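PDB 5IUV: aldehyde dehydrogenase family protein from Pseudomonas syringae pv. tomato, which probably oxidises indole-3-acetaldehyde to the auxin indole-3-acetic acid, using NAD+ as the electron acceptor. Local coordinates for residues C175-P180 against V241-T246. Numbering follows the deposited sequence.
Sequences CWKLGP and VFTGST. With NAD (nicotinamide-adenine-dinucleotide), chain C.
In the NAD-binding, Rossmann-like domain of the aldehyde dehydrogenase fold, Lys177 of helix 170-183 carries the contact between 175-180 and 241-246, touching Val241 and Thr243 on strand 239-243 of the central sheet. The helix segment and the strand run nearly antiparallel, their axes 9.9 Å apart at closest approach. Lys177 spans this gap. Its chain bends once, at chi2 (-63°), and then runs extended over the strand. On the way CD rests on the methyl CG2 of Val241 at 3.7 Å. At the end NZ donates a hydrogen bond of 3.0 Å to Thr243 OG1. The same NZ forms a salt bridge with Asp478, so the buried ammonium has a carboxylate partner. The two branches of Thr243 divide the work. OG1 lies beside the backbone N and takes the lysine. CG2, anti to that N (chi1 -67° for OG1), sits over a face of the nicotinamide ring, tightly packed at 3.1 Å from NAD C3N. Phe242 points away from the helix, and its ring brings an edge to the cofactor, with CE2 3.2 Å from NAD O4B. Beyond the strand, Ser245 is the N-cap of helix 246-258. Its N and OG both donate to NAD O1A, at 2.8 and 2.7 Å, so two bonds hold one phosphate oxygen. Val165, Lys191, Glu194 and Glu401 hold other parts of the cofactor. Glu267, the predicted active-site residue, packs against both Lys177 and Thr243. The Lys177 bond would tend to hold chi1 of Thr243, and with it the methyl on the nicotinamide.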
ATOM      1  N   CYS A 175     -20.640  14.861  -8.324  1.00 10.21           N
ATOM      2  CA  CYS A 175     -19.205  15.064  -8.141  1.00  7.88           C
ATOM      3  C   CYS A 175     -18.513  13.880  -7.463  1.00 10.22           C
ATOM      4  O   CYS A 175     -17.344  13.602  -7.739  1.00  7.42           O
ATOM      5  CB  CYS A 175     -18.956  16.342  -7.341  1.00  6.35           C
ATOM      6  SG  CYS A 175     -19.295  17.843  -8.286  1.00 13.00           S
ATOM      7  N   TRP A 176     -19.223  13.196  -6.565  1.00  6.15           N
ATOM      8  CA  TRP A 176     -18.709  11.954  -5.999  1.00  8.06           C
ATOM      9  C   TRP A 176     -18.379  10.936  -7.080  1.00  8.02           C
ATOM     10  O   TRP A 176     -17.448  10.146  -6.923  1.00  8.14           O
ATOM     11  CB  TRP A 176     -19.707  11.338  -5.020  1.00  9.11           C
ATOM     12  CG  TRP A 176     -19.676  11.945  -3.660  1.00 12.46           C
ATOM     13  CD1 TRP A 176     -19.124  13.141  -3.302  1.00 12.39           C
ATOM     14  CD2 TRP A 176     -20.222  11.381  -2.464  1.00 12.86           C
ATOM     15  NE1 TRP A 176     -19.296  13.357  -1.953  1.00 10.67           N
ATOM     16  CE2 TRP A 176     -19.964  12.287  -1.416  1.00 12.79           C
ATOM     17  CE3 TRP A 176     -20.907  10.195  -2.180  1.00 12.67           C
ATOM     18  CZ2 TRP A 176     -20.374  12.050  -0.103  1.00 13.35           C
ATOM     19  CZ3 TRP A 176     -21.303   9.953  -0.875  1.00 13.89           C
ATOM     20  CH2 TRP A 176     -21.036  10.880   0.148  1.00 14.82           C
ATOM     21  N   LYS A 177     -19.145  10.941  -8.170  1.00  8.88           N
ATOM     22  CA  LYS A 177     -18.871  10.051  -9.296  1.00  8.69           C
ATOM     23  C   LYS A 177     -17.851  10.680 -10.238  1.00  7.93           C
ATOM     24  O   LYS A 177     -16.899  10.021 -10.627  1.00  7.32           O
ATOM     25  CB  LYS A 177     -20.148   9.710 -10.088  1.00 10.50           C
ATOM     26  CG  LYS A 177     -21.367   9.266  -9.263  1.00  8.83           C
ATOM     27  CD  LYS A 177     -21.119   7.980  -8.493  1.00 11.07           C
ATOM     28  CE  LYS A 177     -22.413   7.488  -7.838  1.00 15.00           C
ATOM     29  NZ  LYS A 177     -22.191   6.413  -6.821  1.00 16.69           N
ATOM     30  N   LEU A 178     -18.057  11.947 -10.606  1.00  6.85           N
ATOM     31  CA  LEU A 178     -17.213  12.601 -11.610  1.00  7.22           C
ATOM     32  C   LEU A 178     -15.757  12.720 -11.178  1.00  7.43           C
ATOM     33  O   LEU A 178     -14.846  12.595 -11.995  1.00  8.53           O
ATOM     34  CB  LEU A 178     -17.744  14.000 -11.942  1.00  6.65           C
ATOM     35  CG  LEU A 178     -19.087  14.115 -12.656  1.00 11.16           C
ATOM     36  CD1 LEU A 178     -19.366  15.578 -12.985  1.00 12.60           C
ATOM     37  CD2 LEU A 178     -19.101  13.270 -13.903  1.00 12.36           C
ATOM     38  N   GLY A 179     -15.545  12.987  -9.896  1.00  6.09           N
ATOM     39  CA  GLY A 179     -14.198  13.119  -9.368  1.00  8.12           C
ATOM     40  C   GLY A 179     -13.272  11.975  -9.758  1.00  8.63           C
ATOM     41  O   GLY A 179     -12.344  12.162 -10.536  1.00  7.50           O
ATOM     42  N   PRO A 180     -13.521  10.778  -9.213  1.00  5.49           N
ATOM     43  CA  PRO A 180     -12.703   9.603  -9.546  1.00  5.50           C
ATOM     44  C   PRO A 180     -12.848   9.125 -11.001  1.00  6.63           C
ATOM     45  O   PRO A 180     -11.858   8.679 -11.588  1.00  6.93           O
ATOM     46  CB  PRO A 180     -13.210   8.535  -8.562  1.00  5.45           C
ATOM     47  CG  PRO A 180     -14.573   9.018  -8.136  1.00  6.88           C
ATOM     48  CD  PRO A 180     -14.486  10.502  -8.137  1.00  6.16           C
ATOM     49  N   VAL A 241     -22.385   3.497 -12.795  1.00  7.36           N
ATOM     50  CA  VAL A 241     -22.405   3.759 -11.363  1.00  7.09           C
ATOM     51  C   VAL A 241     -23.706   4.460 -11.053  1.00  8.89           C
ATOM     52  O   VAL A 241     -24.185   5.276 -11.839  1.00  8.27           O
ATOM     53  CB  VAL A 241     -21.196   4.586 -10.898  1.00  7.49           C
ATOM     54  CG1 VAL A 241     -19.921   3.785 -11.120  1.00 10.36           C
ATOM     55  CG2 VAL A 241     -21.115   5.943 -11.630  1.00  6.14           C
ATOM     56  N   PHE A 242     -24.280   4.120  -9.905  1.00  8.60           N
ATOM     57  CA  PHE A 242     -25.641   4.497  -9.578  1.00 10.60           C
ATOM     58  C   PHE A 242     -25.771   4.893  -8.125  1.00 10.95           C
ATOM     59  O   PHE A 242     -25.190   4.264  -7.246  1.00 12.96           O
ATOM     60  CB  PHE A 242     -26.586   3.329  -9.885  1.00  9.31           C
ATOM     61  CG  PHE A 242     -28.012   3.534  -9.421  1.00 10.20           C
ATOM     62  CD1 PHE A 242     -28.445   3.013  -8.210  1.00  9.50           C
ATOM     63  CD2 PHE A 242     -28.924   4.215 -10.214  1.00  9.70           C
ATOM     64  CE1 PHE A 242     -29.755   3.188  -7.783  1.00  9.56           C
ATOM     65  CE2 PHE A 242     -30.233   4.395  -9.797  1.00  9.70           C
ATOM     66  CZ  PHE A 242     -30.650   3.877  -8.580  1.00  9.06           C
ATOM     67  N   THR A 243     -26.550   5.936  -7.885  1.00 10.05           N
ATOM     68  CA  THR A 243     -26.988   6.273  -6.542  1.00 12.43           C
ATOM     69  C   THR A 243     -28.493   6.528  -6.590  1.00 13.38           C
ATOM     70  O   THR A 243     -28.970   7.347  -7.374  1.00 11.62           O
ATOM     71  CB  THR A 243     -26.244   7.498  -5.988  1.00 13.81           C
ATOM     72  OG1 THR A 243     -24.864   7.174  -5.797  1.00 16.50           O
ATOM     73  CG2 THR A 243     -26.819   7.900  -4.668  1.00 14.65           C
ATOM     74  N   GLY A 244     -29.240   5.803  -5.767  1.00 12.64           N
ATOM     75  CA  GLY A 244     -30.684   5.895  -5.787  1.00 14.52           C
ATOM     76  C   GLY A 244     -31.325   4.835  -4.916  1.00 14.65           C
ATOM     77  O   GLY A 244     -30.726   4.379  -3.942  1.00 15.08           O
ATOM     78  N   SER A 245     -32.551   4.457  -5.256  1.00 13.70           N
ATOM     79  CA  SER A 245     -33.285   3.470  -4.487  1.00 12.85           C
ATOM     80  C   SER A 245     -32.741   2.062  -4.709  1.00 15.29           C
ATOM     81  O   SER A 245     -32.110   1.765  -5.727  1.00 13.53           O
ATOM     82  CB  SER A 245     -34.779   3.508  -4.835  1.00 13.49           C
ATOM     83  OG  SER A 245     -35.032   3.021  -6.144  1.00 13.69           O
ATOM     84  N   THR A 246     -32.993   1.199  -3.736  1.00 13.62           N
ATOM     85  CA  THR A 246     -32.598  -0.194  -3.831  1.00 15.14           C
ATOM     86  C   THR A 246     -33.337  -0.887  -4.970  1.00 12.36           C
ATOM     87  O   THR A 246     -32.763  -1.706  -5.680  1.00 13.80           O
ATOM     88  CB  THR A 246     -32.856  -0.929  -2.503  1.00 18.69           C
ATOM     89  OG1 THR A 246     -31.970  -0.408  -1.499  1.00 20.31           O
ATOM     90  CG2 THR A 246     -32.609  -2.427  -2.659  1.00 17.58           C
TER
HETATM   91  PA  NAD C 700     -34.429   6.379  -7.842  1.00 19.45           P
HETATM   92  O1A NAD C 700     -33.986   4.983  -7.618  1.00 13.32           O
HETATM   93  O2A NAD C 700     -35.912   6.521  -8.118  1.00 21.98           O
HETATM   94  O5B NAD C 700     -33.615   7.025  -9.029  1.00 15.41           O
HETATM   95  C5B NAD C 700     -32.230   7.424  -8.977  1.00 16.22           C
HETATM   96  C4B NAD C 700     -31.811   7.757 -10.387  1.00 15.78           C
HETATM   97  O4B NAD C 700     -32.060   6.614 -11.234  1.00 15.93           O
HETATM   98  C3B NAD C 700     -32.501   8.944 -11.068  1.00 31.86           C
HETATM   99  O3B NAD C 700     -31.588   9.651 -11.900  1.00 37.62           O
HETATM  100  C2B NAD C 700     -33.589   8.269 -11.906  1.00 27.63           C
HETATM  101  O2B NAD C 700     -33.987   9.065 -13.019  1.00 15.53           O
HETATM  102  C1B NAD C 700     -32.868   6.992 -12.328  1.00 17.08           C
HETATM  103  N9A NAD C 700     -33.708   5.855 -12.697  1.00 13.18           N
HETATM  104  C8A NAD C 700     -34.993   5.595 -12.301  1.00  9.88           C
HETATM  105  N7A NAD C 700     -35.529   4.543 -12.871  1.00 10.67           N
HETATM  106  C5A NAD C 700     -34.511   4.059 -13.687  1.00  9.73           C
HETATM  107  C6A NAD C 700     -34.424   2.927 -14.523  1.00  9.98           C
HETATM  108  N6A NAD C 700     -35.437   2.082 -14.744  1.00 11.79           N
HETATM  109  N1A NAD C 700     -33.245   2.703 -15.152  1.00 10.90           N
HETATM  110  C2A NAD C 700     -32.242   3.567 -14.969  1.00 10.88           C
HETATM  111  N3A NAD C 700     -32.212   4.673 -14.220  1.00  9.95           N
HETATM  112  C4A NAD C 700     -33.386   4.860 -13.589  1.00 11.33           C
HETATM  113  O3  NAD C 700     -34.074   7.256  -6.545  1.00 29.48           O
HETATM  114  PN  NAD C 700     -34.336   8.784  -6.129  1.00 38.13           P
HETATM  115  O1N NAD C 700     -35.762   8.875  -5.738  1.00 39.42           O
HETATM  116  O2N NAD C 700     -33.826   9.669  -7.201  1.00 34.22           O
HETATM  117  O5D NAD C 700     -33.359   8.977  -4.879  1.00 41.32           O
HETATM  118  C5D NAD C 700     -33.716   8.547  -3.547  1.00 37.67           C
HETATM  119  C4D NAD C 700     -32.959   7.277  -3.246  1.00 36.96           C
HETATM  120  O4D NAD C 700     -31.538   7.531  -3.339  1.00 44.24           O
HETATM  121  C3D NAD C 700     -33.167   6.718  -1.843  1.00 39.08           C
HETATM  122  O3D NAD C 700     -33.394   5.315  -1.909  1.00 37.72           O
HETATM  123  C2D NAD C 700     -31.838   7.064  -1.161  1.00 42.46           C
HETATM  124  O2D NAD C 700     -31.437   6.208  -0.095  1.00 44.84           O
HETATM  125  C1D NAD C 700     -30.827   6.915  -2.321  1.00 43.68           C
HETATM  126  N1N NAD C 700     -29.552   7.695  -2.025  1.00 42.41           N
HETATM  127  C2N NAD C 700     -28.402   6.903  -1.794  1.00 41.71           C
HETATM  128  C3N NAD C 700     -27.178   7.518  -1.575  1.00 40.59           C
HETATM  129  C7N NAD C 700     -25.928   6.740  -1.250  1.00 36.70           C
HETATM  130  O7N NAD C 700     -26.008   5.522  -0.983  1.00 38.19           O
HETATM  131  N7N NAD C 700     -24.804   7.406  -1.150  1.00 29.96           N
HETATM  132  C4N NAD C 700     -27.120   8.913  -1.569  1.00 41.24           C
HETATM  133  C5N NAD C 700     -28.269   9.670  -1.767  1.00 42.19           C
HETATM  134  C6N NAD C 700     -29.481   9.039  -1.999  1.00 42.32           C